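Local coordinates for Nitrate/nitrite binding protein NrtA (Synechocystis sp., PDB 2G29) that binds nitrate as the substrate-binding protein of the NrtABCD ABC transporter, which takes up nitrate and probably also nitrite, at residues A71-T76 with G91-T96; T96-L101 with M160-G165; M115-R120 with D359-E364; L366-A371 with D379-S384. All coordinates share one frame; numbering follows the deposited sequence.

Contact 1: A71-T76 with G91-T96. With NO3 (nitrate ion), chain B.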
loop_
_atom_site.group_PDB
_atom_site.type_symbol
_atom_site.label_atom_id
_atom_site.label_comp_id
_atom_site.label_asym_id
_atom_site.label_seq_id
_atom_site.Cartn_x
_atom_site.Cartn_y
_atom_site.Cartn_z
ATOM N N ALA A 71 -4.424 11.161 9.651
ATOM C CA ALA A 71 -5.858 10.832 9.621
ATOM C C ALA A 71 -6.289 10.190 8.305
ATOM O O ALA A 71 -7.160 9.302 8.310
ATOM C CB ALA A 71 -6.699 12.100 9.898
ATOM N N SER A 72 -5.690 10.624 7.197
ATOM C CA SER A 72 -6.073 10.076 5.891
ATOM C C SER A 72 -4.949 10.239 4.894
ATOM O O SER A 72 -3.923 10.870 5.187
ATOM C CB SER A 72 -7.299 10.837 5.372
ATOM O OG SER A 72 -6.912 12.214 5.062
ATOM N N TRP A 73 -5.115 9.682 3.692
ATOM C CA TRP A 73 -4.075 9.847 2.703
ATOM C C TRP A 73 -4.074 11.305 2.238
ATOM O O TRP A 73 -3.044 11.829 1.873
ATOM C CB TRP A 73 -4.249 8.843 1.551
ATOM C CG TRP A 73 -3.905 7.446 1.982
ATOM C CD1 TRP A 73 -4.728 6.372 1.972
ATOM C CD2 TRP A 73 -2.638 6.988 2.515
ATOM N NE1 TRP A 73 -4.071 5.265 2.454
ATOM C CE2 TRP A 73 -2.790 5.609 2.788
ATOM C CE3 TRP A 73 -1.390 7.602 2.759
ATOM C CZ2 TRP A 73 -1.780 4.847 3.349
ATOM C CZ3 TRP A 73 -0.383 6.847 3.313
ATOM C CH2 TRP A 73 -0.574 5.468 3.590
ATOM N N GLY A 74 -5.227 11.956 2.331
ATOM C CA GLY A 74 -5.289 13.362 1.967
ATOM C C GLY A 74 -4.499 14.203 2.956
ATOM O O GLY A 74 -3.786 15.099 2.533
ATOM N N THR A 75 -4.593 13.905 4.258
ATOM C CA THR A 75 -3.807 14.699 5.204
ATOM C C THR A 75 -2.347 14.336 5.156
ATOM O O THR A 75 -1.491 15.178 5.375
ATOM C CB THR A 75 -4.293 14.620 6.669
ATOM O OG1 THR A 75 -4.141 13.300 7.182
ATOM C CG2 THR A 75 -5.707 15.081 6.799
ATOM N N THR A 76 -2.043 13.089 4.848
ATOM C CA THR A 76 -0.637 12.672 4.646
ATOM C C THR A 76 -0.041 13.527 3.521
ATOM O O THR A 76 1.054 14.072 3.665
ATOM C CB THR A 76 -0.554 11.186 4.230
ATOM O OG1 THR A 76 -1.022 10.373 5.321
ATOM C CG2 THR A 76 0.881 10.792 3.910
ATOM N N GLY A 91 8.579 12.382 5.617
ATOM C CA GLY A 91 8.376 11.185 4.832
ATOM C C GLY A 91 7.211 10.417 5.414
ATOM O O GLY A 91 6.609 10.831 6.411
ATOM N N ALA A 92 6.904 9.269 4.823
ATOM C CA ALA A 92 5.746 8.506 5.280
ATOM C C ALA A 92 5.688 7.094 4.753
ATOM O O ALA A 92 6.303 6.780 3.734
ATOM C CB ALA A 92 4.465 9.209 4.773
ATOM N N HIS A 93 4.918 6.276 5.480
ATOM C CA HIS A 93 4.483 4.952 5.041
ATOM C C HIS A 93 3.404 5.501 4.080
ATOM O O HIS A 93 2.537 6.266 4.477
ATOM C CB HIS A 93 3.956 4.182 6.273
ATOM C CG HIS A 93 2.653 3.448 6.084
ATOM N ND1 HIS A 93 2.547 2.167 5.581
ATOM C CD2 HIS A 93 1.410 3.799 6.494
ATOM C CE1 HIS A 93 1.288 1.749 5.708
ATOM N NE2 HIS A 93 0.590 2.716 6.263
ATOM N N ILE A 94 3.458 5.102 2.812
ATOM C CA ILE A 94 2.591 5.704 1.809
ATOM C C ILE A 94 2.213 4.788 0.652
ATOM O O ILE A 94 2.926 3.856 0.317
ATOM C CB ILE A 94 3.309 6.989 1.288
ATOM C CG1 ILE A 94 2.338 7.870 0.498
ATOM C CG2 ILE A 94 4.535 6.612 0.463
ATOM C CD1 ILE A 94 2.816 9.376 0.451
ATOM N N LEU A 95 1.064 5.051 0.042
ATOM C CA LEU A 95 0.657 4.252 -1.123
ATOM C C LEU A 95 1.722 4.506 -2.217
ATOM O O LEU A 95 2.104 5.665 -2.466
ATOM C CB LEU A 95 -0.706 4.744 -1.618
ATOM C CG LEU A 95 -1.828 4.769 -0.574
ATOM C CD1 LEU A 95 -3.159 5.194 -1.217
ATOM C CD2 LEU A 95 -2.011 3.383 0.044
ATOM N N THR A 96 2.179 3.467 -2.914
ATOM C CA THR A 96 3.223 3.661 -3.933
ATOM C C THR A 96 2.960 4.771 -4.985
ATOM O O THR A 96 3.869 5.505 -5.313
ATOM C CB THR A 96 3.590 2.311 -4.646
ATOM O OG1 THR A 96 4.303 1.497 -3.714
ATOM C CG2 THR A 96 4.452 2.519 -5.896
HETATM N N NO3 B . -4.903 1.204 3.142
HETATM O O1 NO3 B . -4.113 0.092 3.193
HETATM O O2 NO3 B . -6.226 1.360 3.392
HETATM O O3 NO3 B . -4.219 2.483 2.692
#
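In this member of the periplasmic binding protein clan, helix 73-82 begins on a capping box and sets its first residue, Trp73, against strand 91-95 and beside the nitrate, which Leu95 also touches. The tight part of the contact is the indole. With CG anti to the carbonyl carbon (chi1 -72°), Trp73 extends its ring toward the strand, where Leu95 comes over one face. Leu95 CG is 3.6 Å from Trp73 CE2, while Leu95 CD1 makes a CH-pi contact 3.8 Å from the centroid of the five-membered ring of Trp73. At the ring edge Trp73 CZ3 meets His93 O at 3.2 Å; this buried carbonyl has no hydrogen-bond partner in the model. Thr76 packs more lightly, its methyl CG2 4.0 Å from Ala92 CB. The other side of the helix start turns to solvent, with Ala71 exposed and Ser72, Gly74 and Thr75 partly so. None touches the strand, and the capping box closes on itself: Thr75 N donates to Ser72 OG, and Ser72 N to Thr75 OG1. Lys240 and Gly211 also bind the nitrate, and Trp73 NE1 donates to its O3 across 2.8 Å, in the plane of the indole, at an N-H...O angle of 149°.

Contact 2: T96-L101 with M160-G165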
loop_
_atom_site.group_PDB
_atom_site.type_symbol
_atom_site.label_atom_id
_atom_site.label_comp_id
_atom_site.label_asym_id
_atom_site.label_seq_id
_atom_site.Cartn_x
_atom_site.Cartn_y
_atom_site.Cartn_z
ATOM N N THR A 96 2.179 3.467 -2.914
ATOM C CA THR A 96 3.223 3.661 -3.933
ATOM C C THR A 96 2.960 4.771 -4.985
ATOM O O THR A 96 3.869 5.505 -5.313
ATOM C CB THR A 96 3.590 2.311 -4.646
ATOM O OG1 THR A 96 4.303 1.497 -3.714
ATOM C CG2 THR A 96 4.452 2.519 -5.896
ATOM N N PRO A 97 1.726 4.913 -5.502
ATOM C CA PRO A 97 1.547 5.986 -6.498
ATOM C C PRO A 97 1.700 7.373 -5.940
ATOM O O PRO A 97 2.070 8.272 -6.678
ATOM C CB PRO A 97 0.123 5.783 -7.053
ATOM C CG PRO A 97 -0.492 4.741 -6.186
ATOM C CD PRO A 97 0.560 4.016 -5.431
ATOM N N MET A 98 1.480 7.545 -4.644
ATOM C CA MET A 98 1.518 8.911 -4.113
ATOM C C MET A 98 2.798 9.724 -4.271
ATOM O O MET A 98 2.721 10.909 -4.600
ATOM C CB MET A 98 0.967 8.971 -2.675
ATOM C CG MET A 98 -0.557 8.739 -2.646
ATOM S SD MET A 98 -1.186 8.542 -0.934
ATOM C CE MET A 98 -0.971 10.252 -0.348
ATOM N N PRO A 99 3.978 9.138 -4.048
ATOM C CA PRO A 99 5.174 9.966 -4.231
ATOM C C PRO A 99 5.250 10.488 -5.670
ATOM O O PRO A 99 5.755 11.603 -5.907
ATOM C CB PRO A 99 6.313 8.999 -3.891
ATOM C CG PRO A 99 5.693 8.188 -2.788
ATOM C CD PRO A 99 4.288 7.912 -3.293
ATOM N N TYR A 100 4.717 9.729 -6.637
ATOM C CA TYR A 100 4.712 10.141 -8.027
ATOM C C TYR A 100 3.689 11.262 -8.259
ATOM O O TYR A 100 4.001 12.272 -8.880
ATOM C CB TYR A 100 4.373 8.944 -8.925
ATOM C CG TYR A 100 5.546 8.009 -9.033
ATOM C CD1 TYR A 100 5.652 6.864 -8.229
ATOM C CD2 TYR A 100 6.606 8.326 -9.884
ATOM C CE1 TYR A 100 6.780 6.072 -8.278
ATOM C CE2 TYR A 100 7.748 7.549 -9.938
ATOM C CZ TYR A 100 7.827 6.427 -9.134
ATOM O OH TYR A 100 8.977 5.687 -9.188
ATOM N N LEU A 101 2.472 11.081 -7.763
ATOM C CA LEU A 101 1.437 12.098 -7.968
ATOM C C LEU A 101 1.792 13.418 -7.266
ATOM O O LEU A 101 1.442 14.496 -7.719
ATOM C CB LEU A 101 0.103 11.559 -7.484
ATOM C CG LEU A 101 -0.361 10.269 -8.199
ATOM C CD1 LEU A 101 -1.483 9.644 -7.411
ATOM C CD2 LEU A 101 -0.827 10.552 -9.633
ATOM N N MET A 160 -12.526 3.654 -1.975
ATOM C CA MET A 160 -11.099 3.390 -2.052
ATOM C C MET A 160 -10.437 4.457 -1.191
ATOM O O MET A 160 -11.110 5.290 -0.570
ATOM C CB MET A 160 -10.594 3.316 -3.486
ATOM C CG MET A 160 -11.070 4.393 -4.440
ATOM S SD MET A 160 -10.286 5.993 -4.080
ATOM C CE MET A 160 -11.041 7.052 -5.387
ATOM N N THR A 161 -9.110 4.421 -1.128
ATOM C CA THR A 161 -8.410 5.227 -0.136
ATOM C C THR A 161 -7.761 6.545 -0.556
ATOM O O THR A 161 -7.372 7.323 0.302
ATOM C CB THR A 161 -7.330 4.333 0.476
ATOM O OG1 THR A 161 -6.450 3.953 -0.566
ATOM C CG2 THR A 161 -7.933 3.086 1.089
ATOM N N PHE A 162 -7.622 6.760 -1.854
ATOM C CA PHE A 162 -6.989 7.952 -2.393
ATOM C C PHE A 162 -7.081 7.814 -3.894
ATOM O O PHE A 162 -6.807 6.730 -4.427
ATOM C CB PHE A 162 -5.488 8.023 -2.016
ATOM C CG PHE A 162 -4.856 9.355 -2.334
ATOM C CD1 PHE A 162 -5.132 10.469 -1.544
ATOM C CD2 PHE A 162 -4.059 9.502 -3.464
ATOM C CE1 PHE A 162 -4.610 11.726 -1.871
ATOM C CE2 PHE A 162 -3.530 10.766 -3.802
ATOM C CZ PHE A 162 -3.803 11.862 -3.012
ATOM N N PRO A 163 -7.438 8.894 -4.612
ATOM C CA PRO A 163 -7.532 8.752 -6.078
ATOM C C PRO A 163 -6.199 8.480 -6.736
ATOM O O PRO A 163 -5.262 9.246 -6.574
ATOM C CB PRO A 163 -8.150 10.085 -6.538
ATOM C CG PRO A 163 -8.678 10.746 -5.246
ATOM C CD PRO A 163 -7.725 10.271 -4.149
ATOM N N GLY A 164 -6.111 7.372 -7.472
ATOM C CA GLY A 164 -4.875 7.033 -8.136
ATOM C C GLY A 164 -4.015 6.166 -7.231
ATOM O O GLY A 164 -2.945 5.684 -7.648
ATOM N N GLY A 165 -4.485 5.945 -5.999
ATOM C CA GLY A 165 -3.711 5.126 -5.087
ATOM C C GLY A 165 -3.837 3.642 -5.333
ATOM O O GLY A 165 -4.561 3.223 -6.238
#
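A proline ring pressed against a backbone carbonyl sets this contact apart: Pro97 CG lies 3.0 Å from Gly164 O, and Pro97 CB is nearly as near. The same CG stands 3.4 Å from Gly165 CA, closer than carbons usually come, so the first turn of helix 97-104 is seated hard on the 160-165 loop without any hydrogen bond between the two segments. Gly164 O is nonetheless satisfied, since Asn342 ND2 donates to it from helix 332-344. The loop here is a type II beta turn from Phe162 to Gly165, closed by Gly165 N on Phe162 O at 2.9 Å, with Gly164 at the positive phi (91°) that suits glycine. The turn follows strand 157-160 of one five-stranded sheet, whereas helix 97-104 follows strand 91-95 of the other, so the contact joins the two alpha/beta halves of a protein related to the type 2 periplasmic binding proteins. Beside the proline, a Met-aromatic contact joins the side chains. Met98 bends at chi3 (70°) and reaches tip to tip toward Phe162, placing SD over one face of the ring, 4.2 Å from its centroid, and CE over the ring centre as a CH-pi partner. Pro163 CD lies against the opposite face, offset toward the rim. Leu101 CD1 approaches the ring edge, 4.3 Å from Phe162 CE2, and also touches Pro163 O at 3.9 Å. Phe162 in turn packs on Trp73 of the nitrate site, and Gly165 is the N-cap of helix 166-177, which carries the nitrate ligand His167.

Contact 3: M115-R120 with D359-E364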
loop_
_atom_site.group_PDB
_atom_site.type_symbol
_atom_site.label_atom_id
_atom_site.label_comp_id
_atom_site.label_asym_id
_atom_site.label_seq_id
_atom_site.Cartn_x
_atom_site.Cartn_y
_atom_site.Cartn_z
ATOM N N MET A 115 9.656 13.918 -4.370
ATOM C CA MET A 115 9.820 12.840 -3.396
ATOM C C MET A 115 10.638 11.695 -3.963
ATOM O O MET A 115 10.841 11.598 -5.173
ATOM C CB MET A 115 8.430 12.292 -2.979
ATOM C CG MET A 115 7.608 13.249 -2.150
ATOM S SD MET A 115 6.143 12.483 -1.433
ATOM C CE MET A 115 6.955 11.338 -0.213
ATOM N N TYR A 116 11.109 10.830 -3.065
ATOM C CA TYR A 116 11.815 9.613 -3.460
ATOM C C TYR A 116 11.149 8.414 -2.787
ATOM O O TYR A 116 10.541 8.547 -1.735
ATOM C CB TYR A 116 13.252 9.592 -2.945
ATOM C CG TYR A 116 14.197 10.588 -3.504
ATOM C CD1 TYR A 116 14.283 10.805 -4.873
ATOM C CD2 TYR A 116 15.037 11.300 -2.658
ATOM C CE1 TYR A 116 15.191 11.741 -5.393
ATOM C CE2 TYR A 116 15.952 12.203 -3.163
ATOM C CZ TYR A 116 16.013 12.424 -4.529
ATOM O OH TYR A 116 16.881 13.351 -5.075
ATOM N N ILE A 117 11.275 7.251 -3.419
ATOM C CA ILE A 117 10.844 6.012 -2.783
ATOM C C ILE A 117 12.168 5.312 -2.435
ATOM O O ILE A 117 13.009 5.015 -3.301
ATOM C CB ILE A 117 9.979 5.151 -3.709
ATOM C CG1 ILE A 117 8.597 5.774 -3.820
ATOM C CG2 ILE A 117 9.925 3.702 -3.174
ATOM C CD1 ILE A 117 7.700 4.995 -4.829
ATOM N N LEU A 118 12.338 5.070 -1.139
ATOM C CA LEU A 118 13.570 4.430 -0.624
ATOM C C LEU A 118 13.444 2.926 -0.481
ATOM O O LEU A 118 14.451 2.218 -0.531
ATOM C CB LEU A 118 13.945 5.010 0.735
ATOM C CG LEU A 118 14.113 6.536 0.737
ATOM C CD1 LEU A 118 14.487 6.970 2.172
ATOM C CD2 LEU A 118 15.142 6.983 -0.270
ATOM N N ALA A 119 12.220 2.436 -0.313
ATOM C CA ALA A 119 11.979 1.012 -0.171
ATOM C C ALA A 119 10.507 0.733 -0.396
ATOM O O ALA A 119 9.662 1.653 -0.334
ATOM C CB ALA A 119 12.355 0.570 1.241
ATOM N N ARG A 120 10.191 -0.528 -0.616
ATOM C CA ARG A 120 8.783 -0.945 -0.685
ATOM C C ARG A 120 8.580 -1.459 0.750
ATOM O O ARG A 120 9.368 -2.290 1.226
ATOM C CB ARG A 120 8.558 -2.101 -1.684
ATOM C CG ARG A 120 7.088 -2.378 -2.014
ATOM C CD ARG A 120 6.552 -1.278 -2.937
ATOM N NE ARG A 120 7.280 -1.339 -4.205
ATOM C CZ ARG A 120 7.504 -0.312 -5.039
ATOM N NH1 ARG A 120 7.032 0.918 -4.784
ATOM N NH2 ARG A 120 8.299 -0.480 -6.101
ATOM N N ASP A 359 12.811 6.787 -12.986
ATOM C CA ASP A 359 14.251 6.855 -12.758
ATOM C C ASP A 359 14.640 8.022 -11.841
ATOM O O ASP A 359 15.756 8.014 -11.273
ATOM C CB ASP A 359 15.019 6.935 -14.093
ATOM C CG ASP A 359 15.119 5.597 -14.797
ATOM O OD1 ASP A 359 14.971 4.558 -14.141
ATOM O OD2 ASP A 359 15.378 5.587 -16.027
ATOM N N LYS A 360 13.756 9.010 -11.684
ATOM C CA LYS A 360 14.030 10.141 -10.802
ATOM C C LYS A 360 13.511 9.900 -9.380
ATOM O O LYS A 360 14.216 10.198 -8.403
ATOM C CB LYS A 360 13.415 11.440 -11.352
ATOM C CG LYS A 360 13.610 12.662 -10.422
ATOM C CD LYS A 360 13.196 13.943 -11.113
ATOM C CE LYS A 360 13.133 15.137 -10.163
ATOM N NZ LYS A 360 11.793 15.175 -9.467
ATOM N N VAL A 361 12.306 9.350 -9.237
ATOM C CA VAL A 361 11.710 9.114 -7.924
ATOM C C VAL A 361 12.154 7.844 -7.198
ATOM O O VAL A 361 12.348 7.854 -5.985
ATOM C CB VAL A 361 10.172 9.115 -8.086
ATOM C CG1 VAL A 361 9.445 8.699 -6.790
ATOM C CG2 VAL A 361 9.723 10.506 -8.534
ATOM N N ASN A 362 12.293 6.760 -7.945
ATOM C CA ASN A 362 12.673 5.485 -7.358
ATOM C C ASN A 362 14.155 5.479 -6.999
ATOM O O ASN A 362 15.001 5.720 -7.853
ATOM C CB ASN A 362 12.329 4.342 -8.342
ATOM C CG ASN A 362 12.681 2.983 -7.792
ATOM O OD1 ASN A 362 13.870 2.663 -7.611
ATOM N ND2 ASN A 362 11.659 2.170 -7.513
ATOM N N ARG A 363 14.445 5.229 -5.717
ATOM C CA ARG A 363 15.837 5.210 -5.293
ATOM C C ARG A 363 16.282 3.820 -4.870
ATOM O O ARG A 363 16.836 3.630 -3.761
ATOM C CB ARG A 363 16.077 6.218 -4.161
ATOM C CG ARG A 363 15.819 7.683 -4.588
ATOM C CD ARG A 363 16.598 8.064 -5.841
ATOM N NE ARG A 363 18.044 7.933 -5.646
ATOM C CZ ARG A 363 18.813 8.834 -5.038
ATOM N NH1 ARG A 363 18.304 9.964 -4.568
ATOM N NH2 ARG A 363 20.112 8.569 -4.860
ATOM N N GLU A 364 16.028 2.847 -5.744
ATOM C CA GLU A 364 16.494 1.470 -5.493
ATOM C C GLU A 364 18.023 1.480 -5.314
ATOM O O GLU A 364 18.574 0.535 -4.725
ATOM C CB GLU A 364 16.065 0.540 -6.649
ATOM C CG GLU A 364 16.638 0.913 -8.038
ATOM C CD GLU A 364 18.033 0.392 -8.251
ATOM O OE1 GLU A 364 18.312 -0.760 -7.860
ATOM O OE2 GLU A 364 18.836 1.121 -8.886
HETATM O O HOH W 1 12.232 13.275 -7.074
#
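Residues 115-118 and 360-364 run nearly in the same direction, 16° apart, and are joined by a single parallel beta bridge between Ile117 and Asn362. Ile117 supplies both bonds: its N donates to Val361 O at 2.8 Å, and its O, approached in the carbonyl plane, accepts from Arg363 N at the same 2.8 Å. Next to the bridge, Tyr116 and Arg363 lie side by side, pointing the same way. Arg363, bent at chi2 and chi3, runs its CG and CD along the phenol and then brings NH1 over one face, 3.4 Å from Tyr116 CZ. The guanidinium plane stands nearly upright on the ring (83°), so this cation-pi contact is made by an edge, with Arg363 CZ 4.7 Å from the ring centroid of Tyr116. Both polar ends are held from outside, Tyr116 OH by Asp250 and Arg363 NE by Asp365. Leu118 CD2 packs on Arg363 CB, while Val361 CG1 sits 3.6 Å from Met115 O. Met115 O accepts a hydrogen bond from a water, which in turn accepts from Lys360 NZ. Asn362 OD1 accepts from Glu364 N at 2.9 Å, forming an Asx turn at the junction between two helices. The whole is a helix-to-helix link attached by one parallel bridge to the outermost strand, within this chain, of a mixed five-stranded sheet.

Contact 4: L366-A371 with D379-S384; sequences LWREAA and DQIPSS
Helix 364-373 is followed by a short 3-10 turn, and the loop after it runs back antiparallel along the helix, in the later part of the chain and away from the nitrate site. No hydrogen bond joins the two segments, and the contact rests on one branched side chain, Ile381, set against three residues of the helix. Its CG1 is anti to the carbonyl carbon (chi1 -65°) and its CG2 anti to the backbone N, which sends the two branches to different helix residues. Trp367 and Ala371, four residues apart, lie one turn from each other, and Ile381 CG1 is equidistant from them, 4.1 Å from both Trp367 CZ3 and Ala371 CB. The delta methyl goes further toward the alanine, bringing Ile381 CD1 to 3.8 Å from Ala371 CB. Trp367 holds its CG anti to the backbone N (chi1 -171°), so that the six-membered ring leads toward the loop and crosses Ile381 obliquely. Its CH2 meets Gln380 O at the ring edge, 3.9 Å away, while CZ3 also approaches Pro382 CD at 4.3 Å. The polar ends are engaged elsewhere: Trp367 NE1 bonds to Ser328 OG, Gln380 OE1 accepts from Trp323 NE1, and Arg368 NE makes a salt bridge to Glu364 one turn back. The helix also packs on helix 253-271, where Trp367 and Ala370 both touch Met264. The other branch of Ile381 turns to Arg368, whose stem crosses it at about a right angle and brings Arg368 CG to 4.0 Å from Ile381 CG2.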
loop_
_atom_site.group_PDB
_atom_site.type_symbol
_atom_site.label_atom_id
_atom_site.label_comp_id
_atom_site.label_asym_id
_atom_site.label_seq_id
_atom_site.Cartn_x
_atom_site.Cartn_y
_atom_site.Cartn_z
ATOM N N LEU A 366 19.710 3.661 -3.502
ATOM C CA LEU A 366 19.900 3.873 -2.059
ATOM C C LEU A 366 19.558 2.577 -1.306
ATOM O O LEU A 366 20.200 2.246 -0.298
ATOM C CB LEU A 366 19.021 5.043 -1.569
ATOM C CG LEU A 366 19.396 6.395 -2.164
ATOM C CD1 LEU A 366 18.585 7.508 -1.548
ATOM C CD2 LEU A 366 20.894 6.653 -1.846
ATOM N N TRP A 367 18.559 1.822 -1.785
ATOM C CA TRP A 367 18.204 0.583 -1.131
ATOM C C TRP A 367 19.366 -0.395 -1.219
ATOM O O TRP A 367 19.743 -1.004 -0.205
ATOM C CB TRP A 367 16.910 -0.002 -1.752
ATOM C CG TRP A 367 16.340 -1.197 -1.000
ATOM C CD1 TRP A 367 15.287 -1.177 -0.126
ATOM C CD2 TRP A 367 16.778 -2.572 -1.066
ATOM N NE1 TRP A 367 15.042 -2.435 0.363
ATOM C CE2 TRP A 367 15.931 -3.313 -0.206
ATOM C CE3 TRP A 367 17.794 -3.245 -1.771
ATOM C CZ2 TRP A 367 16.064 -4.704 -0.022
ATOM C CZ3 TRP A 367 17.933 -4.628 -1.593
ATOM C CH2 TRP A 367 17.065 -5.343 -0.724
ATOM N N ARG A 368 19.948 -0.554 -2.410
ATOM C CA ARG A 368 21.093 -1.467 -2.550
ATOM C C ARG A 368 22.275 -1.027 -1.697
ATOM O O ARG A 368 22.971 -1.889 -1.136
ATOM C CB ARG A 368 21.516 -1.590 -4.019
ATOM C CG ARG A 368 20.580 -2.468 -4.849
ATOM C CD ARG A 368 21.128 -2.638 -6.287
ATOM N NE ARG A 368 20.915 -1.452 -7.109
ATOM C CZ ARG A 368 21.879 -0.739 -7.674
ATOM N NH1 ARG A 368 23.165 -1.087 -7.519
ATOM N NH2 ARG A 368 21.575 0.348 -8.374
ATOM N N GLU A 369 22.519 0.280 -1.584
ATOM C CA GLU A 369 23.647 0.729 -0.757
ATOM C C GLU A 369 23.406 0.380 0.698
ATOM O O GLU A 369 24.321 -0.085 1.396
ATOM C CB GLU A 369 23.869 2.228 -0.934
ATOM C CG GLU A 369 24.516 2.509 -2.301
ATOM C CD GLU A 369 24.323 3.918 -2.805
ATOM O OE1 GLU A 369 24.037 4.821 -1.985
ATOM O OE2 GLU A 369 24.470 4.123 -4.039
ATOM N N ALA A 370 22.174 0.546 1.169
ATOM C CA ALA A 370 21.873 0.213 2.552
ATOM C C ALA A 370 21.925 -1.286 2.794
ATOM O O ALA A 370 22.411 -1.728 3.837
ATOM C CB ALA A 370 20.484 0.769 2.913
ATOM N N ALA A 371 21.410 -2.087 1.870
ATOM C CA ALA A 371 21.428 -3.539 2.068
ATOM C C ALA A 371 22.869 -4.066 2.064
ATOM O O ALA A 371 23.195 -5.032 2.781
ATOM C CB ALA A 371 20.601 -4.245 0.991
ATOM N N ASP A 379 21.908 -13.086 -2.518
ATOM C CA ASP A 379 20.772 -13.612 -3.255
ATOM C C ASP A 379 19.460 -12.929 -2.898
ATOM O O ASP A 379 18.436 -13.175 -3.532
ATOM C CB ASP A 379 20.679 -15.126 -3.043
ATOM C CG ASP A 379 20.122 -15.492 -1.695
ATOM O OD1 ASP A 379 20.411 -14.796 -0.692
ATOM O OD2 ASP A 379 19.394 -16.503 -1.637
ATOM N N GLN A 380 19.510 -12.078 -1.877
ATOM C CA GLN A 380 18.332 -11.335 -1.438
ATOM C C GLN A 380 18.343 -9.910 -1.996
ATOM O O GLN A 380 17.450 -9.121 -1.706
ATOM C CB GLN A 380 18.271 -11.295 0.090
ATOM C CG GLN A 380 17.797 -12.611 0.711
ATOM C CD GLN A 380 17.852 -12.598 2.225
ATOM O OE1 GLN A 380 17.624 -11.568 2.862
ATOM N NE2 GLN A 380 18.146 -13.751 2.813
ATOM N N ILE A 381 19.366 -9.590 -2.777
ATOM C CA ILE A 381 19.483 -8.277 -3.415
ATOM C C ILE A 381 19.294 -8.486 -4.921
ATOM O O ILE A 381 20.177 -9.007 -5.604
ATOM C CB ILE A 381 20.864 -7.634 -3.161
ATOM C CG1 ILE A 381 21.020 -7.332 -1.670
ATOM C CG2 ILE A 381 21.008 -6.349 -4.005
ATOM C CD1 ILE A 381 22.375 -6.790 -1.278
ATOM N N PRO A 382 18.138 -8.070 -5.465
ATOM C CA PRO A 382 17.859 -8.231 -6.898
ATOM C C PRO A 382 18.928 -7.644 -7.816
ATOM O O PRO A 382 19.455 -6.552 -7.550
ATOM C CB PRO A 382 16.517 -7.520 -7.073
ATOM C CG PRO A 382 15.854 -7.717 -5.719
ATOM C CD PRO A 382 16.994 -7.440 -4.771
ATOM N N SER A 383 19.210 -8.371 -8.896
ATOM C CA SER A 383 20.205 -7.999 -9.905
ATOM C C SER A 383 19.655 -7.019 -10.923
ATOM O O SER A 383 20.406 -6.452 -11.719
ATOM C CB SER A 383 20.698 -9.240 -10.659
ATOM O OG SER A 383 21.570 -10.000 -9.840
ATOM N N SER A 384 18.338 -6.844 -10.930
ATOM C CA SER A 384 17.761 -5.904 -11.882
ATOM C C SER A 384 16.582 -5.164 -11.270
ATOM O O SER A 384 15.915 -5.677 -10.390
ATOM C CB SER A 384 17.287 -6.625 -13.141
ATOM O OG SER A 384 16.122 -7.374 -12.912
#

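Contacts 1 and 2 are buried core; they share Thr96, and Trp73 CB meets Phe162 CD1 at 3.6 Å. Both set an aromatic face against aliphatic or sulfur atoms and press carbon on a backbone carbonyl, although only contact 1 holds the nitrate. Contacts 1 and 3 reach the same sheet, through an inner and an outer strand, and Tyr100 of contact 2 packs on Val361 of contact 3. Contact 3, also largely buried but farther from the chain's centre, with an exposed rim at Lys360, alone uses backbone hydrogen bonds and a cation-pi pair. Contact 4 is peripheral, partly buried and mostly apolar, without a hydrogen bond between its segments; its Trp367 and Leu366 rest on the strand of contact 3.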